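Local coordinates for envelopment polyprotein (Bovine Schmallenberg virus BH80/Germany/2011, PDB 7A56) that probably drives fusion of the viral and host membranes during cell entry, as a class II fusion glycoprotein captured here in its postfusion form, at residues 41-46 with 219-224; 87-92 with 338-343. One frame throughout, in Å; residues are numbered along the deposited sequence.

Contact 1: residues 41-46 with 219-224; sequences HYFKPL and QPLISD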
ATOM      1  N   HIS A  41      20.531  31.768  -6.427  1.00 34.57           N
ATOM      2  CA  HIS A  41      19.255  31.129  -6.618  1.00 31.63           C
ATOM      3  C   HIS A  41      18.922  30.182  -5.453  1.00 32.18           C
ATOM      4  O   HIS A  41      18.268  29.167  -5.633  1.00 36.15           O
ATOM      5  CB  HIS A  41      19.215  30.417  -7.963  1.00 29.41           C
ATOM      6  CG  HIS A  41      19.231  31.375  -9.119  1.00 34.26           C
ATOM      7  ND1 HIS A  41      20.398  31.782  -9.726  1.00 35.32           N
ATOM      8  CD2 HIS A  41      18.225  32.020  -9.761  1.00 34.67           C
ATOM      9  CE1 HIS A  41      20.115  32.631 -10.703  1.00 37.69           C
ATOM     10  NE2 HIS A  41      18.803  32.802 -10.737  1.00 38.12           N
ATOM     11  N   TYR A  42      19.378  30.545  -4.257  1.00 34.26           N
ATOM     12  CA  TYR A  42      18.966  29.991  -2.965  1.00 36.16           C
ATOM     13  C   TYR A  42      19.449  28.559  -2.711  1.00 33.99           C
ATOM     14  O   TYR A  42      18.925  27.904  -1.813  1.00 35.65           O
ATOM     15  CB  TYR A  42      17.431  30.084  -2.770  1.00 43.05           C
ATOM     16  CG  TYR A  42      16.949  31.532  -2.725  1.00 50.96           C
ATOM     17  CD1 TYR A  42      16.939  32.245  -1.531  1.00 56.11           C
ATOM     18  CD2 TYR A  42      16.537  32.197  -3.902  1.00 55.18           C
ATOM     19  CE1 TYR A  42      16.528  33.596  -1.493  1.00 60.80           C
ATOM     20  CE2 TYR A  42      16.122  33.525  -3.879  1.00 59.74           C
ATOM     21  CZ  TYR A  42      16.117  34.227  -2.669  1.00 63.54           C
ATOM     22  OH  TYR A  42      15.702  35.547  -2.627  1.00 70.24           O
ATOM     23  N   PHE A  43      20.453  28.062  -3.436  1.00 32.90           N
ATOM     24  CA  PHE A  43      21.118  26.825  -3.033  1.00 31.92           C
ATOM     25  C   PHE A  43      21.980  27.140  -1.822  1.00 33.54           C
ATOM     26  O   PHE A  43      22.553  28.229  -1.721  1.00 37.69           O
ATOM     27  CB  PHE A  43      22.028  26.264  -4.154  1.00 26.92           C
ATOM     28  CG  PHE A  43      21.290  25.641  -5.324  1.00 28.10           C
ATOM     29  CD1 PHE A  43      20.585  26.429  -6.219  1.00 28.20           C
ATOM     30  CD2 PHE A  43      21.365  24.281  -5.561  1.00 28.83           C
ATOM     31  CE1 PHE A  43      19.915  25.867  -7.289  1.00 29.37           C
ATOM     32  CE2 PHE A  43      20.698  23.695  -6.639  1.00 28.07           C
ATOM     33  CZ  PHE A  43      19.985  24.487  -7.506  1.00 30.14           C
ATOM     34  N   LYS A  44      22.079  26.176  -0.888  1.00 27.59           N
ATOM     35  CA  LYS A  44      22.838  26.375   0.345  1.00 29.97           C
ATOM     36  C   LYS A  44      24.262  25.840   0.177  1.00 29.89           C
ATOM     37  O   LYS A  44      24.416  24.661  -0.177  1.00 32.32           O
ATOM     38  CB  LYS A  44      22.142  25.597   1.459  1.00 34.79           C
ATOM     39  CG  LYS A  44      20.773  26.184   1.746  1.00 42.56           C
ATOM     40  CD  LYS A  44      19.958  25.319   2.668  1.00 54.23           C
ATOM     41  CE  LYS A  44      18.821  26.123   3.276  1.00 60.91           C
ATOM     42  NZ  LYS A  44      18.549  25.692   4.687  1.00 67.08           N
ATOM     43  N   PRO A  45      25.318  26.598   0.504  1.00 32.25           N
ATOM     44  CA  PRO A  45      26.689  26.048   0.367  1.00 34.59           C
ATOM     45  C   PRO A  45      27.059  25.149   1.550  1.00 33.61           C
ATOM     46  O   PRO A  45      26.861  25.515   2.722  1.00 36.00           O
ATOM     47  CB  PRO A  45      27.589  27.296   0.305  1.00 36.49           C
ATOM     48  CG  PRO A  45      26.695  28.453   0.364  1.00 37.43           C
ATOM     49  CD  PRO A  45      25.379  28.012   0.925  1.00 35.11           C
ATOM     50  N   LEU A  46      27.511  23.932   1.237  1.00 31.46           N
ATOM     51  CA  LEU A  46      27.970  22.966   2.255  1.00 32.41           C
ATOM     52  C   LEU A  46      29.474  22.725   2.064  1.00 33.59           C
ATOM     53  O   LEU A  46      29.983  22.669   0.929  1.00 36.33           O
ATOM     54  CB  LEU A  46      27.218  21.617   2.205  1.00 30.25           C
ATOM     55  CG  LEU A  46      25.906  21.531   3.014  1.00 35.76           C
ATOM     56  CD1 LEU A  46      24.969  22.549   2.419  1.00 37.46           C
ATOM     57  CD2 LEU A  46      25.313  20.148   2.828  1.00 33.72           C
ATOM     58  N   GLN A 219       8.022  22.369  -7.423  1.00 28.19           N
ATOM     59  CA  GLN A 219       8.959  23.488  -7.632  1.00 31.40           C
ATOM     60  C   GLN A 219      10.365  23.050  -8.034  1.00 28.65           C
ATOM     61  O   GLN A 219      11.221  22.762  -7.174  1.00 27.02           O
ATOM     62  CB  GLN A 219       9.023  24.386  -6.404  1.00 36.35           C
ATOM     63  CG  GLN A 219       7.746  25.173  -6.194  1.00 41.12           C
ATOM     64  CD  GLN A 219       7.370  26.165  -7.305  1.00 45.15           C
ATOM     65  OE1 GLN A 219       8.189  26.564  -8.177  1.00 44.27           O
ATOM     66  NE2 GLN A 219       6.099  26.604  -7.256  1.00 47.51           N
ATOM     67  N   PRO A 220      10.621  22.954  -9.336  1.00 29.35           N
ATOM     68  CA  PRO A 220      11.977  22.634  -9.816  1.00 25.97           C
ATOM     69  C   PRO A 220      12.992  23.641  -9.308  1.00 24.31           C
ATOM     70  O   PRO A 220      12.652  24.782  -8.976  1.00 23.87           O
ATOM     71  CB  PRO A 220      11.836  22.734 -11.338  1.00 25.45           C
ATOM     72  CG  PRO A 220      10.386  22.416 -11.617  1.00 27.01           C
ATOM     73  CD  PRO A 220       9.657  23.078 -10.460  1.00 29.52           C
ATOM     74  N   LEU A 221      14.254  23.222  -9.293  1.00 24.02           N
ATOM     75  CA  LEU A 221      15.341  24.089  -8.856  1.00 24.84           C
ATOM     76  C   LEU A 221      15.910  24.796 -10.081  1.00 25.16           C
ATOM     77  O   LEU A 221      16.353  24.143 -11.042  1.00 25.19           O
ATOM     78  CB  LEU A 221      16.416  23.281  -8.117  1.00 26.61           C
ATOM     79  CG  LEU A 221      15.898  22.412  -6.893  1.00 28.53           C
ATOM     80  CD1 LEU A 221      17.127  21.683  -6.338  1.00 29.69           C
ATOM     81  CD2 LEU A 221      15.275  23.243  -5.834  1.00 30.44           C
ATOM     82  N   ILE A 222      15.838  26.113 -10.088  1.00 24.89           N
ATOM     83  CA  ILE A 222      16.184  26.881 -11.298  1.00 27.48           C
ATOM     84  C   ILE A 222      17.322  27.824 -10.973  1.00 29.91           C
ATOM     85  O   ILE A 222      17.180  28.677 -10.092  1.00 33.79           O
ATOM     86  CB  ILE A 222      14.989  27.696 -11.840  1.00 32.92           C
ATOM     87  CG1 ILE A 222      13.789  26.803 -12.179  1.00 33.70           C
ATOM     88  CG2 ILE A 222      15.402  28.593 -13.063  1.00 31.63           C
ATOM     89  CD1 ILE A 222      14.057  25.696 -13.224  1.00 34.17           C
ATOM     90  N   SER A 223      18.426  27.720 -11.725  1.00 29.32           N
ATOM     91  CA  SER A 223      19.445  28.750 -11.789  1.00 30.42           C
ATOM     92  C   SER A 223      19.680  29.032 -13.268  1.00 29.70           C
ATOM     93  O   SER A 223      19.063  28.389 -14.138  1.00 28.00           O
ATOM     94  CB  SER A 223      20.744  28.316 -11.083  1.00 30.10           C
ATOM     95  OG  SER A 223      21.351  27.207 -11.759  1.00 29.22           O
ATOM     96  N   ASP A 224      20.591  29.962 -13.568  1.00 29.72           N
ATOM     97  CA  ASP A 224      20.830  30.297 -14.973  1.00 32.07           C
ATOM     98  C   ASP A 224      21.496  29.145 -15.709  1.00 31.16           C
ATOM     99  O   ASP A 224      21.100  28.801 -16.824  1.00 32.33           O
ATOM    100  CB  ASP A 224      21.679  31.566 -15.085  1.00 34.57           C
ATOM    101  CG  ASP A 224      20.953  32.778 -14.551  1.00 38.44           C
ATOM    102  OD1 ASP A 224      19.706  32.797 -14.619  1.00 40.90           O
ATOM    103  OD2 ASP A 224      21.606  33.685 -14.042  1.00 42.82           O
TER
HETATM  104  O   HOH W   1      17.804  34.736 -13.016  1.00 64.16           O
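His41 and Phe43, just past the C-terminus of helix 23-40, rest on the short edge strand 221-222 and the residues that follow it. The helix ends in a Schellman motif in which Tyr42, at positive phi, is the C-prime residue, and this turn presents the two rings to 219-224. The histidine contact is a CH-pi interaction. CA of Ser223 lies over one face, 3.8 Å from the centroid of the His41 ring, and is displaced toward the rim. Ile222 O approaches the same side chain obliquely, 3.4 Å from His41 CB. Apolar packing is confined to Phe43, whose CZ meets CB of Leu221 at 3.8 Å while CE2 reaches Leu221 CD1; Phe211 and Leu228 also pack on this phenylalanine. Polar contacts fix the imidazole rim and the turn. ND1 of His41 is hydrogen-bonded to Asp37 O within the helix, and Asp37 OD1 accepts a bond from Asp224 N, so one helical residue holds both segments. With its OG between the backbone N and the carbonyl carbon (chi1 65°), Ser223 bonds Ile226 O through that hydroxyl. The carboxylate of Asp224 is turned 76° from the ring plane, and a water in that ring plane links them, 3.2 Å from His41 NE2 and donating to Asp224 OD1 at 3.2 Å.

Contact 2: residues 87-92 with 338-343; sequences AGINIA and YKIMLG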
ATOM      1  N   ALA A  87      26.036  11.138  -9.704  1.00 22.27           N
ATOM      2  CA  ALA A  87      26.416  10.974 -11.115  1.00 23.34           C
ATOM      3  C   ALA A  87      27.459  12.023 -11.456  1.00 23.63           C
ATOM      4  O   ALA A  87      27.401  13.136 -10.913  1.00 27.46           O
ATOM      5  CB  ALA A  87      25.203  11.186 -12.075  1.00 22.68           C
ATOM      6  N   GLY A  88      28.418  11.704 -12.339  1.00 28.14           N
ATOM      7  CA  GLY A  88      29.488  12.644 -12.670  1.00 25.56           C
ATOM      8  C   GLY A  88      29.335  13.204 -14.068  1.00 26.71           C
ATOM      9  O   GLY A  88      28.903  12.494 -14.976  1.00 28.92           O
ATOM     10  N   ILE A  89      29.644  14.493 -14.227  1.00 26.31           N
ATOM     11  CA  ILE A  89      29.728  15.150 -15.538  1.00 26.98           C
ATOM     12  C   ILE A  89      31.075  15.802 -15.628  1.00 29.12           C
ATOM     13  O   ILE A  89      31.403  16.670 -14.813  1.00 28.48           O
ATOM     14  CB  ILE A  89      28.634  16.197 -15.781  1.00 27.48           C
ATOM     15  CG1 ILE A  89      27.248  15.574 -15.616  1.00 30.40           C
ATOM     16  CG2 ILE A  89      28.785  16.846 -17.211  1.00 27.30           C
ATOM     17  CD1 ILE A  89      26.797  14.785 -16.838  1.00 32.45           C
ATOM     18  N   ASN A  90      31.838  15.432 -16.653  1.00 32.38           N
ATOM     19  CA  ASN A  90      33.101  16.078 -16.967  1.00 33.97           C
ATOM     20  C   ASN A  90      32.910  17.224 -17.972  1.00 32.24           C
ATOM     21  O   ASN A  90      32.189  17.089 -18.973  1.00 32.92           O
ATOM     22  CB  ASN A  90      34.059  15.020 -17.500  1.00 40.01           C
ATOM     23  CG  ASN A  90      35.395  15.587 -17.880  1.00 45.89           C
ATOM     24  OD1 ASN A  90      36.117  16.132 -17.035  1.00 47.57           O
ATOM     25  ND2 ASN A  90      35.757  15.431 -19.149  1.00 50.94           N
ATOM     26  N   ILE A  91      33.487  18.376 -17.633  1.00 29.87           N
ATOM     27  CA  ILE A  91      33.461  19.590 -18.434  1.00 29.96           C
ATOM     28  C   ILE A  91      34.814  19.703 -19.125  1.00 30.64           C
ATOM     29  O   ILE A  91      35.866  19.693 -18.446  1.00 35.13           O
ATOM     30  CB  ILE A  91      33.211  20.837 -17.569  1.00 30.82           C
ATOM     31  CG1 ILE A  91      32.094  20.588 -16.515  1.00 28.86           C
ATOM     32  CG2 ILE A  91      32.889  22.002 -18.489  1.00 29.54           C
ATOM     33  CD1 ILE A  91      30.793  20.215 -17.188  1.00 30.60           C
ATOM     34  N   ALA A  92      34.772  19.901 -20.449  1.00 32.64           N
ATOM     35  CA  ALA A  92      35.982  19.990 -21.258  1.00 32.30           C
ATOM     36  C   ALA A  92      35.875  21.119 -22.278  1.00 33.41           C
ATOM     37  O   ALA A  92      34.785  21.474 -22.743  1.00 35.05           O
ATOM     38  CB  ALA A  92      36.235  18.654 -21.986  1.00 30.35           C
ATOM     39  N   TYR A 338      18.147  16.748 -14.758  1.00 22.09           N
ATOM     40  CA  TYR A 338      19.000  17.911 -14.621  1.00 19.45           C
ATOM     41  C   TYR A 338      19.557  18.305 -15.989  1.00 21.15           C
ATOM     42  O   TYR A 338      19.752  17.461 -16.868  1.00 19.57           O
ATOM     43  CB  TYR A 338      20.180  17.674 -13.664  1.00 21.10           C
ATOM     44  CG  TYR A 338      21.064  16.442 -13.973  1.00 21.81           C
ATOM     45  CD1 TYR A 338      22.160  16.561 -14.824  1.00 22.36           C
ATOM     46  CD2 TYR A 338      20.812  15.194 -13.401  1.00 19.83           C
ATOM     47  CE1 TYR A 338      22.992  15.490 -15.099  1.00 23.36           C
ATOM     48  CE2 TYR A 338      21.654  14.075 -13.647  1.00 20.82           C
ATOM     49  CZ  TYR A 338      22.762  14.261 -14.540  1.00 24.35           C
ATOM     50  OH  TYR A 338      23.637  13.218 -14.809  1.00 26.68           O
ATOM     51  N   LYS A 339      19.826  19.596 -16.116  1.00 22.19           N
ATOM     52  CA  LYS A 339      20.391  20.184 -17.326  1.00 21.66           C
ATOM     53  C   LYS A 339      21.435  21.209 -16.926  1.00 23.18           C
ATOM     54  O   LYS A 339      21.201  22.053 -16.043  1.00 24.99           O
ATOM     55  CB  LYS A 339      19.265  20.802 -18.185  1.00 21.76           C
ATOM     56  CG  LYS A 339      19.764  21.409 -19.585  1.00 20.98           C
ATOM     57  CD  LYS A 339      18.673  22.285 -20.160  1.00 20.35           C
ATOM     58  CE  LYS A 339      19.144  22.918 -21.584  1.00 22.94           C
ATOM     59  NZ  LYS A 339      17.997  23.680 -22.178  1.00 25.29           N
ATOM     60  N   ILE A 340      22.598  21.132 -17.593  1.00 25.30           N
ATOM     61  CA  ILE A 340      23.756  21.985 -17.317  1.00 24.35           C
ATOM     62  C   ILE A 340      24.152  22.663 -18.632  1.00 23.01           C
ATOM     63  O   ILE A 340      24.273  21.984 -19.661  1.00 24.78           O
ATOM     64  CB  ILE A 340      24.943  21.163 -16.774  1.00 21.83           C
ATOM     65  CG1 ILE A 340      24.606  20.513 -15.412  1.00 21.83           C
ATOM     66  CG2 ILE A 340      26.239  22.023 -16.710  1.00 23.07           C
ATOM     67  CD1 ILE A 340      25.452  19.225 -15.212  1.00 27.86           C
ATOM     68  N   MET A 341      24.231  23.997 -18.607  1.00 21.60           N
ATOM     69  CA  MET A 341      24.553  24.843 -19.781  1.00 23.81           C
ATOM     70  C   MET A 341      25.523  25.925 -19.335  1.00 25.88           C
ATOM     71  O   MET A 341      25.096  26.949 -18.779  1.00 28.45           O
ATOM     72  CB  MET A 341      23.267  25.451 -20.329  1.00 29.05           C
ATOM     73  CG  MET A 341      23.446  26.319 -21.643  1.00 38.79           C
ATOM     74  SD  MET A 341      21.830  26.318 -22.464  1.00 46.99           S
ATOM     75  CE  MET A 341      22.340  26.411 -24.190  1.00 50.38           C
ATOM     76  N   LEU A 342      26.825  25.717 -19.600  1.00 25.86           N
ATOM     77  CA  LEU A 342      27.857  26.620 -19.104  1.00 25.47           C
ATOM     78  C   LEU A 342      28.377  27.586 -20.176  1.00 28.87           C
ATOM     79  O   LEU A 342      29.108  28.528 -19.848  1.00 31.54           O
ATOM     80  CB  LEU A 342      29.031  25.811 -18.533  1.00 26.04           C
ATOM     81  CG  LEU A 342      28.634  24.771 -17.487  1.00 25.63           C
ATOM     82  CD1 LEU A 342      29.839  24.041 -16.828  1.00 27.89           C
ATOM     83  CD2 LEU A 342      27.824  25.440 -16.402  1.00 26.18           C
ATOM     84  N   GLY A 343      28.048  27.369 -21.425  1.00 29.22           N
ATOM     85  CA  GLY A 343      28.754  28.120 -22.480  1.00 30.82           C
ATOM     86  C   GLY A 343      29.268  27.158 -23.527  1.00 31.89           C
ATOM     87  O   GLY A 343      28.642  26.123 -23.744  1.00 31.27           O
TER
HETATM   88  O   HOH W   2      25.791  12.034 -15.798  1.00 55.72           O
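Strands 87-92 and 338-343 run nearly parallel, 15° apart, with axes 10.0 Å from each other at closest approach, the spacing of two sheets packed face to face in a beta sandwich and not of hydrogen-bonded neighbours. Alternate residues from each strand fill the interface: Ala87, Ile89 and Ile91 meet Tyr338, Ile340 and Leu342. Tyr338 spans the gap at one end. Its CG sits between the backbone N and the carbonyl carbon (chi1 54°), and the phenol reaches tip to tip toward Ile89. CD1 of Ile89 lies at the ring edge, 4.2 Å from Tyr338 CE1, while the hydroxyl OH is 3.7 Å from CB of Ala87. In the middle, Ile89 and Ile340 slide past each other in opposite directions, with CG1 of Ile89 4.1 Å from CD1 of Ile340. Ile91 and Leu342 cross at about a right angle at the other end; there CD1 of Leu342 touches both CD1 and CG2 of Ile91, each at 4.0 Å. Ile102 and Ile104 of strand 98-134 extend this apolar layer. The one polar link between the segments is a water in the plane of the Tyr338 ring, 2.6 Å from Tyr338 OH and donating to Gly88 O at 3.3 Å. The sheets are therefore joined chiefly by hydrocarbon packing, while the water gives the buried phenol oxygen a polar partner.

Contacts 1 and 2 lie on the same side of the chain's centre, their own centres 16 Å apart and their nearest atoms about 5 Å apart without touching. The five-stranded antiparallel sheet joins them: strand 226-231 runs between 221-222 and 335-343, and its Leu228 packs on Phe43 and Leu221 of contact 1 as well as on Tyr338 of contact 2. Thus the edge strand carries the helix-end turn, and the more central strand faces the opposing sheet. Both contacts reach a second subunit, through Pro220 and Ile222 in one and Lys339 in the other. Each contact has a different bound sodium ion about 9 Å away, one from the side chain of His41 and the other from that of Ile89.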